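Local coordinates for protein glucose-6-phosphate dehydrogenase (Trypanosoma cruzi, PDB 5AQ1) that catalyses the oxidation of glucose 6-phosphate to 6-phosphogluconolactone with transfer of hydride to NADP+, the entry step of the pentose phosphate pathway, at residues S403-L408 / D427-R432; R377-D382 / R393-I398; G39-L44 / G70-T75; V66-Y71 / G102-R107. All coordinates share one frame; numbering follows the deposited sequence.

Contact 1 (S403-L408 / D427-R432)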
# COMPACT_ATOMS: atom_id res chain seq x y z
N SER B 403 31.06 -15.54 -6.66
CA SER B 403 31.30 -14.22 -6.07
C SER B 403 30.02 -13.66 -5.46
O SER B 403 29.47 -12.67 -5.93
CB SER B 403 31.86 -13.27 -7.13
OG SER B 403 32.15 -12.01 -6.57
N GLU B 404 29.55 -14.34 -4.42
CA GLU B 404 28.24 -14.05 -3.83
C GLU B 404 28.06 -12.58 -3.47
O GLU B 404 28.95 -11.96 -2.89
CB GLU B 404 27.92 -14.95 -2.62
CG GLU B 404 29.10 -15.38 -1.77
CD GLU B 404 29.75 -16.66 -2.25
OE1 GLU B 404 29.19 -17.75 -2.00
OE2 GLU B 404 30.83 -16.58 -2.87
N ALA B 405 26.89 -12.05 -3.83
CA ALA B 405 26.59 -10.64 -3.68
C ALA B 405 25.09 -10.37 -3.71
O ALA B 405 24.31 -11.17 -4.24
CB ALA B 405 27.27 -9.85 -4.78
N MET B 406 24.70 -9.25 -3.12
CA MET B 406 23.35 -8.71 -3.26
C MET B 406 23.48 -7.26 -3.73
O MET B 406 24.26 -6.49 -3.17
CB MET B 406 22.59 -8.78 -1.93
CG MET B 406 21.13 -8.35 -2.04
SD MET B 406 20.08 -8.81 -0.64
CE MET B 406 20.74 -7.75 0.64
N TYR B 407 22.75 -6.91 -4.78
CA TYR B 407 22.74 -5.52 -5.25
C TYR B 407 21.39 -5.09 -5.81
O TYR B 407 20.61 -5.91 -6.30
CB TYR B 407 23.87 -5.25 -6.25
CG TYR B 407 23.91 -6.14 -7.47
CD1 TYR B 407 24.58 -7.37 -7.45
CD2 TYR B 407 23.33 -5.75 -8.67
CE1 TYR B 407 24.64 -8.18 -8.57
CE2 TYR B 407 23.38 -6.55 -9.79
CZ TYR B 407 24.03 -7.76 -9.75
OH TYR B 407 24.08 -8.55 -10.87
N LEU B 408 21.14 -3.79 -5.70
CA LEU B 408 19.88 -3.18 -6.13
C LEU B 408 20.14 -2.24 -7.31
O LEU B 408 20.78 -1.20 -7.16
CB LEU B 408 19.26 -2.41 -4.97
CG LEU B 408 17.96 -1.65 -5.24
CD1 LEU B 408 16.85 -2.62 -5.60
CD2 LEU B 408 17.60 -0.81 -4.03
N ASP B 427 25.57 -1.76 -4.05
CA ASP B 427 26.21 -3.07 -4.10
C ASP B 427 26.66 -3.58 -2.73
O ASP B 427 27.11 -2.81 -1.89
CB ASP B 427 27.41 -3.00 -5.04
CG ASP B 427 28.09 -4.34 -5.21
OD1 ASP B 427 27.50 -5.22 -5.88
OD2 ASP B 427 29.21 -4.51 -4.68
N LEU B 428 26.51 -4.89 -2.53
CA LEU B 428 27.14 -5.59 -1.41
C LEU B 428 27.75 -6.87 -1.96
O LEU B 428 27.05 -7.87 -2.14
CB LEU B 428 26.12 -5.91 -0.31
CG LEU B 428 26.58 -6.82 0.84
CD1 LEU B 428 27.76 -6.23 1.59
CD2 LEU B 428 25.43 -7.11 1.80
N THR B 429 29.04 -6.81 -2.26
CA THR B 429 29.81 -7.97 -2.71
C THR B 429 30.61 -8.51 -1.53
O THR B 429 31.48 -7.82 -1.00
CB THR B 429 30.75 -7.59 -3.87
OG1 THR B 429 29.99 -7.03 -4.94
CG2 THR B 429 31.50 -8.81 -4.39
N TYR B 430 30.31 -9.74 -1.13
CA TYR B 430 30.81 -10.29 0.14
C TYR B 430 32.34 -10.39 0.22
O TYR B 430 32.91 -10.17 1.30
CB TYR B 430 30.17 -11.67 0.42
CG TYR B 430 28.78 -11.60 1.03
CD1 TYR B 430 27.78 -10.81 0.46
CD2 TYR B 430 28.45 -12.33 2.17
CE1 TYR B 430 26.51 -10.74 1.01
CE2 TYR B 430 27.18 -12.27 2.73
CZ TYR B 430 26.22 -11.47 2.14
OH TYR B 430 24.95 -11.39 2.68
N GLU B 431 33.00 -10.69 -0.89
CA GLU B 431 34.46 -10.85 -0.90
C GLU B 431 35.20 -9.52 -0.73
O GLU B 431 36.35 -9.51 -0.30
CB GLU B 431 34.92 -11.60 -2.16
CG GLU B 431 35.27 -10.74 -3.36
CD GLU B 431 34.85 -11.36 -4.69
OE1 GLU B 431 35.20 -12.53 -4.98
OE2 GLU B 431 34.14 -10.68 -5.45
N ARG B 432 34.54 -8.40 -1.06
CA ARG B 432 35.09 -7.06 -0.86
C ARG B 432 34.74 -6.49 0.52
O ARG B 432 35.59 -5.91 1.19
CB ARG B 432 34.62 -6.10 -1.96
CG ARG B 432 35.39 -6.24 -3.26
CD ARG B 432 35.24 -5.05 -4.21
NE ARG B 432 34.24 -5.29 -5.25
CZ ARG B 432 33.01 -4.78 -5.32
NH1 ARG B 432 32.54 -3.95 -4.40
NH2 ARG B 432 32.23 -5.12 -6.35
O HOH W 1 31.73 -11.77 -3.27
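Met406 and Leu428 form an antiparallel hydrogen-bonded pair between the non-hydrogen-bonded pairs Ala405–Thr429 and Tyr407–Asp427, with the strand axes 4.8 Å apart and running at 174°. Met406 N gives a bond of 2.9 Å to Leu428 O, and Leu428 N returns one of 2.8 Å to Met406 O. One more backbone bond follows beyond the strands: Tyr430 N, already in the short helix 430-433, donates in the carbonyl plane to Glu404 O at 3.1 Å. A water donates to the same Glu404 O and accepts from Glu431 N. Beyond it Ser403 OG, swung away from its own N (chi1 -178°), bonds Glu431 OE2 at 2.6 Å, approaching from above the carboxylate plane. These strands are the arms of the beta hairpin 405-413/421-429, which supplies one of the two outermost strands (421-429), within this chain, of the large mixed sheet of the C-terminal domain. On the face bearing Met406 and Leu428, both side chains pack on Leu426 of the second subunit. On the opposite face Asp427 divides its carboxylate: OD1 lies 3.6 Å from Tyr407 CB, with ring and carboxylate planes 41° apart, while the syn lone pair of OD2 takes the hydroxyl of Thr429 at 2.7 Å between OG1 and OD2. Arg432 NH1 adds a weak salt bridge to OD2. The Tyr430 ring has Leu428 O at its edge and packs on Met217 of helix 216-219.

Contact 2 (R377-D382 / R393-I398)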
# COMPACT_ATOMS: atom_id res chain seq x y z
N ARG B 377 16.54 -12.69 -9.41
CA ARG B 377 16.27 -11.32 -9.85
C ARG B 377 14.81 -10.94 -9.59
O ARG B 377 13.90 -11.49 -10.20
CB ARG B 377 16.62 -11.17 -11.33
CG ARG B 377 18.12 -11.14 -11.58
CD ARG B 377 18.45 -11.42 -13.04
NE ARG B 377 19.90 -11.43 -13.27
CZ ARG B 377 20.66 -10.34 -13.39
NH1 ARG B 377 20.14 -9.12 -13.30
NH2 ARG B 377 21.96 -10.47 -13.60
N ILE B 378 14.62 -10.00 -8.67
CA ILE B 378 13.30 -9.44 -8.39
C ILE B 378 13.17 -8.14 -9.19
O ILE B 378 13.65 -7.09 -8.76
CB ILE B 378 13.12 -9.12 -6.89
CG1 ILE B 378 13.56 -10.29 -6.00
CG2 ILE B 378 11.67 -8.73 -6.59
CD1 ILE B 378 12.72 -11.54 -6.16
N GLN B 379 12.52 -8.23 -10.34
CA GLN B 379 12.36 -7.07 -11.22
C GLN B 379 11.07 -6.31 -10.90
O GLN B 379 9.97 -6.84 -11.08
CB GLN B 379 12.36 -7.52 -12.68
CG GLN B 379 12.30 -6.38 -13.69
CD GLN B 379 12.64 -6.84 -15.09
OE1 GLN B 379 11.75 -7.08 -15.90
NE2 GLN B 379 13.92 -6.97 -15.39
N PHE B 380 11.22 -5.08 -10.43
CA PHE B 380 10.09 -4.24 -10.06
C PHE B 380 9.45 -3.57 -11.28
O PHE B 380 10.01 -3.57 -12.38
CB PHE B 380 10.51 -3.19 -9.03
CG PHE B 380 11.06 -3.78 -7.76
CD1 PHE B 380 10.21 -4.26 -6.78
CD2 PHE B 380 12.43 -3.87 -7.56
CE1 PHE B 380 10.71 -4.82 -5.61
CE2 PHE B 380 12.94 -4.42 -6.39
CZ PHE B 380 12.07 -4.90 -5.41
N LYS B 381 8.27 -3.01 -11.06
CA LYS B 381 7.53 -2.32 -12.11
C LYS B 381 8.21 -1.01 -12.50
O LYS B 381 8.98 -0.44 -11.73
CB LYS B 381 6.11 -2.02 -11.65
CG LYS B 381 5.21 -3.24 -11.57
CD LYS B 381 3.94 -2.92 -10.81
CE LYS B 381 2.79 -3.79 -11.25
NZ LYS B 381 1.64 -3.68 -10.31
N ASP B 382 7.89 -0.54 -13.69
CA ASP B 382 8.36 0.75 -14.16
C ASP B 382 7.71 1.88 -13.37
O ASP B 382 6.51 1.83 -13.09
CB ASP B 382 8.03 0.94 -15.63
CG ASP B 382 8.85 0.06 -16.52
OD1 ASP B 382 10.02 0.42 -16.80
OD2 ASP B 382 8.32 -0.98 -16.96
N ARG B 393 13.32 -0.47 -15.25
CA ARG B 393 12.86 -1.19 -14.08
C ARG B 393 13.96 -1.37 -13.05
O ARG B 393 15.07 -1.79 -13.40
CB ARG B 393 12.31 -2.55 -14.48
CG ARG B 393 10.99 -2.48 -15.22
CD ARG B 393 10.56 -3.87 -15.63
NE ARG B 393 9.23 -3.89 -16.23
CZ ARG B 393 8.60 -4.99 -16.64
NH1 ARG B 393 9.19 -6.18 -16.54
NH2 ARG B 393 7.39 -4.90 -17.17
N ASN B 394 13.66 -1.05 -11.80
CA ASN B 394 14.53 -1.43 -10.69
C ASN B 394 14.59 -2.95 -10.60
O ASN B 394 13.68 -3.65 -11.02
CB ASN B 394 14.04 -0.87 -9.36
CG ASN B 394 14.02 0.65 -9.31
OD1 ASN B 394 13.35 1.22 -8.45
ND2 ASN B 394 14.75 1.31 -10.21
N GLU B 395 15.67 -3.45 -10.02
CA GLU B 395 15.86 -4.89 -9.90
C GLU B 395 16.72 -5.20 -8.68
O GLU B 395 17.81 -4.65 -8.54
CB GLU B 395 16.51 -5.43 -11.17
CG GLU B 395 16.18 -6.87 -11.47
CD GLU B 395 16.99 -7.40 -12.64
OE1 GLU B 395 18.23 -7.26 -12.63
OE2 GLU B 395 16.39 -7.97 -13.58
N LEU B 396 16.21 -6.04 -7.79
CA LEU B 396 17.02 -6.59 -6.72
C LEU B 396 17.65 -7.88 -7.23
O LEU B 396 16.94 -8.78 -7.69
CB LEU B 396 16.19 -6.87 -5.47
CG LEU B 396 16.95 -7.41 -4.25
CD1 LEU B 396 17.99 -6.43 -3.76
CD2 LEU B 396 15.96 -7.76 -3.15
N VAL B 397 18.97 -7.96 -7.16
CA VAL B 397 19.70 -9.13 -7.62
C VAL B 397 20.41 -9.78 -6.45
O VAL B 397 21.23 -9.15 -5.79
CB VAL B 397 20.73 -8.74 -8.69
CG1 VAL B 397 21.43 -9.97 -9.24
CG2 VAL B 397 20.04 -7.97 -9.82
N ILE B 398 20.07 -11.04 -6.18
CA ILE B 398 20.80 -11.86 -5.22
C ILE B 398 21.57 -12.92 -6.00
O ILE B 398 20.97 -13.77 -6.64
CB ILE B 398 19.86 -12.54 -4.22
CG1 ILE B 398 19.11 -11.50 -3.39
CG2 ILE B 398 20.63 -13.48 -3.30
CD1 ILE B 398 17.81 -12.01 -2.81
O HOH W 2 11.50 0.81 -11.39
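Ile378 and Leu396 are the central hydrogen-bonded pair of two neighbouring antiparallel strands, 373-380 and 395-401, in the mixed sheet of the C-terminal domain; consecutive in the chain, they form a long-looped beta hairpin. The tight part is the face carrying Ile378, Phe380 and Leu396. Ile378 CB and Leu396 CB sit 4.1 Å apart, and the Phe380 side chain lies alongside Leu396, pointing the same way, with the backbone at Asn394 and Glu395 at its ring edge. Val230 of the second subunit packs on Phe380, and the Asn394 amide bonds Val230 and Asn228 of that subunit.

The other face is a chain of charged and polar groups, Arg377–Glu395–Gln379–Arg393–Asp382. Arg377 NH1 meets Glu395 OE1 at 2.7 Å in a salt bridge whose hydrogen bond is weak and bent, the guanidinium and carboxylate planes standing 61° apart. Val397 CG1 covers one face of that guanidinium. Extended beyond CG, Gln379 sends NE2 to Glu395 OE2, which Tyr506 OH also bonds, while OE1 accepts from Arg393 NH1 at 2.8 Å. The amide is thereby held from both ends and its orientation fixed; Lys507 N and Gly505 O add bonds to Gln379 OE1 and Arg393 NH1.

The solvent side is toward the hairpin connection, where Lys381, Asp382 and Arg393 are partly exposed and a water bridges Lys381 O and Asn394 N. There Arg393, stretched from CG to NE and lying past Phe380 O, makes a salt bridge from NE to Asp382 OD2 (3.1 Å), NE standing 49° out of the carboxylate plane.

Contact 3 (G39-L44 / G70-T75). With NDP (NADPH dihydro-nicotinamide-adenine-dinucleotide phosphate), chain G.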
# COMPACT_ATOMS: atom_id res chain seq x y z
N GLY B 39 28.48 -45.39 2.72
CA GLY B 39 28.95 -45.10 1.37
C GLY B 39 30.17 -44.20 1.40
O GLY B 39 30.35 -43.35 0.53
N ALA B 40 31.02 -44.40 2.41
CA ALA B 40 32.20 -43.56 2.65
C ALA B 40 33.24 -43.65 1.54
O ALA B 40 34.09 -42.76 1.40
CB ALA B 40 32.83 -43.91 3.99
N SER B 41 33.19 -44.73 0.76
CA SER B 41 34.07 -44.91 -0.40
C SER B 41 33.60 -44.14 -1.65
O SER B 41 34.22 -44.25 -2.71
CB SER B 41 34.15 -46.40 -0.73
OG SER B 41 32.86 -46.92 -1.00
N GLY B 42 32.53 -43.36 -1.52
CA GLY B 42 31.86 -42.76 -2.68
C GLY B 42 32.30 -41.36 -3.05
O GLY B 42 33.15 -40.76 -2.39
N ASP B 43 31.69 -40.85 -4.12
CA ASP B 43 32.04 -39.56 -4.68
C ASP B 43 31.65 -38.41 -3.74
O ASP B 43 32.47 -37.53 -3.46
CB ASP B 43 31.34 -39.37 -6.03
CG ASP B 43 31.92 -38.22 -6.83
OD1 ASP B 43 33.08 -38.33 -7.26
OD2 ASP B 43 31.21 -37.20 -7.01
N LEU B 44 30.42 -38.43 -3.26
CA LEU B 44 29.93 -37.40 -2.35
C LEU B 44 30.71 -37.38 -1.04
O LEU B 44 31.04 -36.31 -0.52
CB LEU B 44 28.44 -37.60 -2.05
CG LEU B 44 27.78 -36.56 -1.14
CD1 LEU B 44 27.70 -35.20 -1.82
CD2 LEU B 44 26.39 -37.02 -0.73
N GLY B 70 33.35 -44.51 8.82
CA GLY B 70 33.01 -44.82 7.44
C GLY B 70 32.48 -46.24 7.34
O GLY B 70 32.96 -47.13 8.04
N TYR B 71 31.50 -46.44 6.47
CA TYR B 71 30.89 -47.75 6.27
C TYR B 71 30.55 -47.97 4.80
O TYR B 71 29.84 -47.18 4.20
CB TYR B 71 29.62 -47.87 7.12
CG TYR B 71 28.95 -49.23 7.06
CD1 TYR B 71 28.05 -49.54 6.04
CD2 TYR B 71 29.21 -50.19 8.03
CE1 TYR B 71 27.44 -50.78 5.99
CE2 TYR B 71 28.60 -51.43 7.98
CZ TYR B 71 27.72 -51.72 6.96
OH TYR B 71 27.10 -52.95 6.91
N ALA B 72 31.08 -49.05 4.22
CA ALA B 72 30.80 -49.41 2.83
C ALA B 72 31.24 -50.85 2.54
O ALA B 72 31.89 -51.49 3.37
CB ALA B 72 31.49 -48.44 1.88
N ARG B 73 30.89 -51.35 1.36
CA ARG B 73 31.20 -52.73 0.97
C ARG B 73 32.67 -52.92 0.60
O ARG B 73 33.20 -54.03 0.73
CB ARG B 73 30.33 -53.17 -0.21
CG ARG B 73 28.83 -53.10 0.05
CD ARG B 73 28.05 -53.38 -1.22
NE ARG B 73 28.45 -52.49 -2.31
CZ ARG B 73 28.18 -52.69 -3.60
NH1 ARG B 73 27.49 -53.75 -4.00
NH2 ARG B 73 28.61 -51.82 -4.50
N SER B 74 33.31 -51.86 0.12
CA SER B 74 34.73 -51.92 -0.27
C SER B 74 35.62 -52.30 0.91
O SER B 74 35.41 -51.85 2.03
CB SER B 74 35.20 -50.58 -0.84
OG SER B 74 34.64 -50.34 -2.12
N THR B 75 36.61 -53.14 0.63
CA THR B 75 37.61 -53.52 1.63
C THR B 75 38.76 -52.52 1.57
O THR B 75 39.23 -52.18 0.48
CB THR B 75 38.15 -54.94 1.40
OG1 THR B 75 38.90 -54.98 0.18
CG2 THR B 75 37.00 -55.95 1.33
PA NDP G . 28.31 -43.14 -5.85
O1A NDP G . 27.87 -43.66 -7.20
O2A NDP G . 29.70 -42.56 -5.69
O5B NDP G . 28.05 -44.32 -4.80
C5B NDP G . 28.36 -44.12 -3.42
C4B NDP G . 28.90 -45.40 -2.80
O4B NDP G . 27.82 -46.33 -2.69
C3B NDP G . 30.00 -46.08 -3.60
O3B NDP G . 31.32 -45.74 -3.15
C2B NDP G . 29.73 -47.55 -3.38
O2B NDP G . 30.45 -48.01 -2.25
C1B NDP G . 28.24 -47.64 -3.10
N9A NDP G . 27.52 -48.10 -4.32
C8A NDP G . 27.62 -47.59 -5.57
N7A NDP G . 26.82 -48.27 -6.43
C5A NDP G . 26.20 -49.23 -5.72
C6A NDP G . 25.22 -50.31 -6.00
N6A NDP G . 24.74 -50.48 -7.26
N1A NDP G . 24.82 -51.10 -4.97
C2A NDP G . 25.30 -50.93 -3.72
N3A NDP G . 26.19 -49.97 -3.40
C4A NDP G . 26.66 -49.11 -4.33
O3 NDP G . 27.21 -42.09 -5.31
PN NDP G . 27.56 -40.55 -4.98
O1N NDP G . 28.56 -40.46 -3.86
O2N NDP G . 27.83 -39.84 -6.28
O5D NDP G . 26.14 -40.04 -4.41
C5D NDP G . 25.60 -40.53 -3.18
C4D NDP G . 24.18 -40.01 -3.01
O4D NDP G . 24.18 -38.57 -2.98
C3D NDP G . 23.30 -40.42 -4.18
O3D NDP G . 22.00 -40.78 -3.71
C2D NDP G . 23.23 -39.18 -5.06
O2D NDP G . 22.01 -39.14 -5.82
C1D NDP G . 23.38 -38.05 -4.04
N1N NDP G . 23.95 -36.84 -4.66
C2N NDP G . 25.27 -36.74 -4.87
C3N NDP G . 25.84 -35.62 -5.46
C7N NDP G . 27.33 -35.53 -5.68
O7N NDP G . 27.87 -34.44 -5.58
N7N NDP G . 28.03 -36.63 -6.00
C4N NDP G . 24.98 -34.45 -5.88
C5N NDP G . 23.57 -34.68 -5.60
C6N NDP G . 23.12 -35.85 -5.00
P2B NDP G . 30.83 -49.56 -2.00
O1X NDP G . 30.79 -50.22 -3.36
O2X NDP G . 32.21 -49.45 -1.41
O3X NDP G . 29.76 -50.07 -1.06
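Ser41 and Ser74 meet through the cofactor: their OG atoms are 4.0 Å apart, and both donate to the same oxygen, O2X, of the NADPH 2'-phosphate, at 2.6 Å from Ser41 OG and 2.7 Å from Ser74 OG. Ser41 OG, turned between its backbone N and carbonyl carbon (chi1 58°), also accepts from the ribose O3B. Direct contact is slight: Gly39 N donates to Tyr71 O at 2.7 Å, Ala40 CB rests on Gly70 CA, and Ala72 CB packs against Ser41 OG.

Ser74 N also bonds O2X; Arg73 N and NE reach O3X and NH2 reaches O1X, so the phosphate lies at the guanidinium edge, while adenine N3A sits 3.1 Å above one guanidinium face, offset toward its rim. This grip on the 2'-phosphate is consistent with use of NADP rather than NAD. Just after the turn, Asp43 N bonds O2A at 3.1 Å and Leu44 N bonds O1N at 2.8 Å, nearly straight; the start of helix 43-58 would thus help to balance the diphosphate charge. Gly42 lets C5B of the cofactor pass close to its backbone.

The arrangement is the dinucleotide-binding end of a Rossmann beta-alpha-beta unit. The turn 39-42 leaves strand 33-38 and enters helix 43-58, and segment 70-75 ends strand 67-72, which lies between 33-38 and 108-112; the Tyr71 ring is covered by helix 118-134 and its OH bonds Ser114 O.

Contact 4 (V66-Y71 / G102-R107)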
# COMPACT_ATOMS: atom_id res chain seq x y z
N VAL B 66 34.85 -36.57 19.07
CA VAL B 66 33.86 -37.14 18.15
C VAL B 66 34.41 -38.38 17.46
O VAL B 66 35.62 -38.52 17.28
CB VAL B 66 33.44 -36.11 17.07
CG1 VAL B 66 34.57 -35.84 16.08
CG2 VAL B 66 32.19 -36.59 16.32
N ASN B 67 33.52 -39.29 17.08
CA ASN B 67 33.89 -40.46 16.31
C ASN B 67 33.21 -40.45 14.95
O ASN B 67 31.99 -40.39 14.87
CB ASN B 67 33.52 -41.73 17.06
CG ASN B 67 34.54 -42.08 18.13
OD1 ASN B 67 34.25 -42.02 19.32
ND2 ASN B 67 35.74 -42.45 17.70
N ILE B 68 34.01 -40.50 13.89
CA ILE B 68 33.51 -40.54 12.53
C ILE B 68 33.82 -41.92 11.98
O ILE B 68 34.98 -42.31 11.89
CB ILE B 68 34.15 -39.44 11.67
CG1 ILE B 68 33.85 -38.06 12.26
CG2 ILE B 68 33.65 -39.51 10.23
CD1 ILE B 68 34.75 -36.96 11.77
N LEU B 69 32.77 -42.65 11.61
CA LEU B 69 32.90 -44.03 11.16
C LEU B 69 32.42 -44.18 9.72
O LEU B 69 31.24 -44.00 9.42
CB LEU B 69 32.10 -44.95 12.09
CG LEU B 69 31.89 -46.43 11.73
CD1 LEU B 69 33.22 -47.16 11.58
CD2 LEU B 69 31.02 -47.11 12.77
N GLY B 70 33.35 -44.51 8.82
CA GLY B 70 33.01 -44.82 7.44
C GLY B 70 32.48 -46.24 7.34
O GLY B 70 32.96 -47.13 8.04
N TYR B 71 31.50 -46.44 6.47
CA TYR B 71 30.89 -47.75 6.27
C TYR B 71 30.55 -47.97 4.80
O TYR B 71 29.84 -47.18 4.20
CB TYR B 71 29.62 -47.87 7.12
CG TYR B 71 28.95 -49.23 7.06
CD1 TYR B 71 28.05 -49.54 6.04
CD2 TYR B 71 29.21 -50.19 8.03
CE1 TYR B 71 27.44 -50.78 5.99
CE2 TYR B 71 28.60 -51.43 7.98
CZ TYR B 71 27.72 -51.72 6.96
OH TYR B 71 27.10 -52.95 6.91
N GLY B 102 46.15 -34.23 10.95
CA GLY B 102 46.31 -35.51 11.63
C GLY B 102 45.36 -35.72 12.79
O GLY B 102 44.85 -36.82 13.00
N ASN B 103 45.12 -34.65 13.56
CA ASN B 103 44.18 -34.69 14.69
C ASN B 103 42.76 -35.04 14.25
O ASN B 103 42.09 -35.84 14.91
CB ASN B 103 44.17 -33.35 15.44
CG ASN B 103 45.42 -33.14 16.28
OD1 ASN B 103 46.12 -34.09 16.64
ND2 ASN B 103 45.71 -31.88 16.59
N PHE B 104 42.32 -34.45 13.15
CA PHE B 104 41.01 -34.77 12.59
C PHE B 104 40.95 -36.20 12.05
O PHE B 104 39.98 -36.92 12.32
CB PHE B 104 40.62 -33.79 11.49
CG PHE B 104 39.33 -34.13 10.81
CD1 PHE B 104 38.13 -34.06 11.50
CD2 PHE B 104 39.31 -34.53 9.48
CE1 PHE B 104 36.93 -34.38 10.88
CE2 PHE B 104 38.12 -34.85 8.85
CZ PHE B 104 36.93 -34.77 9.56
N LEU B 105 41.97 -36.61 11.31
CA LEU B 105 42.02 -37.97 10.74
C LEU B 105 42.07 -39.04 11.83
O LEU B 105 41.60 -40.16 11.62
CB LEU B 105 43.21 -38.13 9.79
CG LEU B 105 43.21 -37.26 8.52
CD1 LEU B 105 44.45 -37.55 7.70
CD2 LEU B 105 41.95 -37.47 7.69
N ARG B 106 42.62 -38.70 12.99
CA ARG B 106 42.60 -39.60 14.15
C ARG B 106 41.18 -39.97 14.59
O ARG B 106 40.97 -41.02 15.19
CB ARG B 106 43.38 -39.00 15.33
CG ARG B 106 44.79 -39.53 15.49
CD ARG B 106 45.54 -38.77 16.60
NE ARG B 106 46.36 -37.66 16.08
CZ ARG B 106 47.57 -37.78 15.54
NH1 ARG B 106 48.16 -38.97 15.42
NH2 ARG B 106 48.21 -36.69 15.10
N ARG B 107 40.22 -39.09 14.31
CA ARG B 107 38.82 -39.33 14.67
C ARG B 107 38.06 -40.21 13.67
O ARG B 107 36.93 -40.59 13.93
CB ARG B 107 38.07 -37.99 14.82
CG ARG B 107 38.75 -36.94 15.69
CD ARG B 107 39.31 -37.49 16.99
NE ARG B 107 38.33 -38.29 17.72
CZ ARG B 107 38.60 -38.99 18.82
NH1 ARG B 107 39.82 -39.00 19.35
NH2 ARG B 107 37.63 -39.69 19.40
O HOH W 3 36.32 -43.32 14.59
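Three like turns in a row along Arg107 (chi1 -50°, chi2 -44°, chi3 -50°) curl its chain back so that the guanidinium meets Val66 O side-on with two nitrogens. NE, 2.8 Å from Val66 O, lies in the carbonyl plane and makes the straighter bond. NH2, at 3.1 Å from the same oxygen, stands above that plane. Val66 O in turn lies in the guanidinium plane, which should limit the rotation of the guanidinium.

The backbone of Arg107 makes a separate link: Ile68 N donates to Arg107 O at 2.9 Å, and a water donates to that carbonyl as well while accepting from Asn67 ND2. Arg107 thus spans the strand start with both its backbone and its side chain. On the inner side Ile68 CD1 touches Phe104 CE1 at 3.5 Å, the two side chains crossing at about a right angle. Phe104, its CG opposite the backbone N, extends from the helix toward the isoleucine.

The contact joins Phe104 of helix 101-105 and the following Arg107 to Val66 and the start of strand 67-72 in the parallel Rossmann sheet. Arg107 directly precedes strand 108-112, an outermost strand of the sheet within this chain, and Ile68 also shares a backbone bond with Ser109, so parallel pairing begins here. Phe104 packs on Leu53, Phe54 and Tyr57 of helix 43-58, Ile68 on Phe50 of the same helix, and Asn67 lies against Met131 of helix 118-134.

From the N terminus, contact 3 closes the first beta-alpha-beta excursion, bringing the end of strand 67-72 back to the turn before helix 43-58. Contact 4 starts on that same strand, sharing Gly70 and Tyr71, and closes the next loop at residues 102-107; the two loops follow one another, joined through the shared strand, and neither nests in the other. The strand thus touches the cofactor turn at one end and the approach to strand 108-112 at the other, with contact centres 14 Å apart. Far along the chain, contact 2 and then contact 1 close successive loops of the C-terminal sheet. Strands 395-401 and 405-413 are neighbours there, so these contacts abut, and both meet the second subunit.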